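Local coordinates for variant surface glycoprotein MITAT 1.1 (PDB 5LY9) that forms the dense coat on the surface of the trypanosome, whose antigenic variation lets the parasite evade the host immune response, at residues A[215-220]-A[227-232]. Residues are numbered along the deposited sequence; the frame is centred on the assembly and turned at random.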
loop_
_atom_site.group_PDB
_atom_site.type_symbol
_atom_site.label_atom_id
_atom_site.label_comp_id
_atom_site.label_asym_id
_atom_site.label_seq_id
_atom_site.Cartn_x
_atom_site.Cartn_y
_atom_site.Cartn_z
ATOM N N ALA A 215 10.253 -15.182 -15.011
ATOM C CA ALA A 215 8.852 -15.366 -14.551
ATOM C C ALA A 215 7.884 -15.790 -15.660
ATOM O O ALA A 215 6.724 -15.409 -15.711
ATOM C CB ALA A 215 8.393 -14.092 -13.853
ATOM N N GLY A 216 8.367 -16.664 -16.530
ATOM C CA GLY A 216 7.546 -17.244 -17.584
ATOM C C GLY A 216 7.665 -16.596 -18.955
ATOM O O GLY A 216 7.097 -17.082 -19.919
ATOM N N TYR A 217 8.343 -15.477 -19.080
ATOM C CA TYR A 217 8.452 -14.810 -20.352
ATOM C C TYR A 217 9.320 -15.580 -21.327
ATOM O O TYR A 217 9.001 -15.670 -22.549
ATOM C CB TYR A 217 9.049 -13.398 -20.133
ATOM C CG TYR A 217 9.433 -12.621 -21.325
ATOM C CD1 TYR A 217 8.576 -12.483 -22.414
ATOM C CD2 TYR A 217 10.620 -11.948 -21.358
ATOM C CE1 TYR A 217 8.958 -11.735 -23.518
ATOM C CE2 TYR A 217 11.008 -11.207 -22.450
ATOM C CZ TYR A 217 10.168 -11.024 -23.513
ATOM O OH TYR A 217 10.553 -10.293 -24.635
ATOM N N MET A 218 10.417 -16.138 -20.810
ATOM C CA MET A 218 11.455 -16.747 -21.641
ATOM C C MET A 218 11.466 -18.249 -21.447
ATOM O O MET A 218 11.409 -18.721 -20.328
ATOM C CB MET A 218 12.860 -16.185 -21.363
ATOM C CG MET A 218 13.966 -16.915 -22.140
ATOM S SD MET A 218 15.623 -16.270 -21.708
ATOM C CE MET A 218 15.566 -15.030 -22.816
ATOM N N THR A 219 11.527 -18.979 -22.550
ATOM C CA THR A 219 11.700 -20.445 -22.511
ATOM C C THR A 219 13.121 -20.768 -22.986
ATOM O O THR A 219 13.479 -20.342 -24.062
ATOM C CB THR A 219 10.675 -21.156 -23.439
ATOM O OG1 THR A 219 9.366 -20.775 -23.081
ATOM C CG2 THR A 219 10.818 -22.759 -23.335
ATOM N N ILE A 220 13.898 -21.520 -22.186
ATOM C CA ILE A 220 15.179 -22.036 -22.538
ATOM C C ILE A 220 14.937 -23.480 -23.074
ATOM O O ILE A 220 14.349 -24.306 -22.399
ATOM C CB ILE A 220 16.076 -22.073 -21.338
ATOM C CG1 ILE A 220 16.324 -20.628 -20.886
ATOM C CG2 ILE A 220 17.384 -22.804 -21.672
ATOM C CD1 ILE A 220 17.226 -20.417 -19.651
ATOM N N ALA A 227 16.307 -19.637 -27.620
ATOM C CA ALA A 227 15.275 -19.375 -26.611
ATOM C C ALA A 227 14.027 -18.775 -27.240
ATOM O O ALA A 227 14.110 -18.137 -28.298
ATOM C CB ALA A 227 15.813 -18.408 -25.586
ATOM N N THR A 228 12.855 -18.935 -26.565
ATOM C CA THR A 228 11.620 -18.389 -27.054
ATOM C C THR A 228 11.202 -17.264 -26.117
ATOM O O THR A 228 11.328 -17.399 -24.887
ATOM C CB THR A 228 10.502 -19.439 -27.028
ATOM O OG1 THR A 228 10.848 -20.538 -27.844
ATOM C CG2 THR A 228 9.176 -18.832 -27.462
ATOM N N LEU A 229 10.661 -16.190 -26.683
ATOM C CA LEU A 229 10.165 -15.068 -25.902
ATOM C C LEU A 229 8.671 -15.007 -26.201
ATOM O O LEU A 229 8.251 -14.954 -27.336
ATOM C CB LEU A 229 10.857 -13.747 -26.292
ATOM C CG LEU A 229 12.374 -13.715 -26.183
ATOM C CD1 LEU A 229 12.862 -12.351 -26.658
ATOM C CD2 LEU A 229 12.829 -13.972 -24.763
ATOM N N ALA A 230 7.875 -14.972 -25.140
ATOM C CA ALA A 230 6.467 -15.074 -25.246
ATOM C C ALA A 230 5.921 -13.730 -25.700
ATOM O O ALA A 230 6.532 -12.732 -25.517
ATOM C CB ALA A 230 5.862 -15.438 -23.886
ATOM N N ASN A 231 4.703 -13.747 -26.248
ATOM C CA ASN A 231 4.056 -12.508 -26.628
ATOM C C ASN A 231 3.289 -11.896 -25.462
ATOM O O ASN A 231 2.222 -12.398 -25.062
ATOM C CB ASN A 231 3.179 -12.782 -27.820
ATOM C CG ASN A 231 2.612 -11.528 -28.410
ATOM O OD1 ASN A 231 2.536 -10.482 -27.755
ATOM N ND2 ASN A 231 2.121 -11.648 -29.658
ATOM N N MET A 232 3.845 -10.798 -24.960
ATOM C CA MET A 232 3.341 -10.090 -23.783
ATOM C C MET A 232 2.659 -8.780 -24.215
ATOM O O MET A 232 2.249 -8.020 -23.365
ATOM C CB MET A 232 4.471 -9.745 -22.812
ATOM C CG MET A 232 5.376 -10.906 -22.471
ATOM S SD MET A 232 4.528 -12.418 -21.923
ATOM C CE MET A 232 4.046 -11.877 -20.340
HETATM O O HOH W 1 8.528 -18.274 -23.585
#
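The Y217 ring has CD2 of L229 over one face and the carbonyl O of A230 at its edge, in plane, where ring CE1 comes within 3.3 Å of that oxygen. M232 approaches obliquely: its CG lies 3.6 Å from Y217 CD1, and its sulfur makes a Met-aromatic contact. Chi1 171° sets the ring obliquely against L229 and M232, alongside A230. An aromatic with a polar tip suits this buried place, where it also touches L14 of helix 8-21 and meets the ring of W246 in helix 244-254.

Strands 218-220 and 228-229 are the central pair of a four-stranded antiparallel sheet in the A-type VSG domain; Y217 and M218, both facing V213 of strand 211-213, make a classic beta bulge. T219 and T228 form the hydrogen-bonded pair, T219 N to T228 O at 2.8 Å and T228 N returning to T219 O; A230 N bonds Y217 O. In the non-hydrogen-bonded pair, flexible M218 bends at chi3 to bring CE 3.5 Å from L229 CD2. Beta-branched threonines suit extended strands, and their CB atoms meet at 4.0 Å. G216, at phi 98°, has a backbone in which a CB would strike the preceding carbonyl.

A water donates to the carbonyls of Y217 and T228 and bonds T219 OG1. The hairpin thus separates its chemistry: threonine hydroxyls and a bound water on the T219–T228 face, apolar contacts on the M218–L229 face, with the Y217 hydroxyl, bonded to Q171 O, the polar exception.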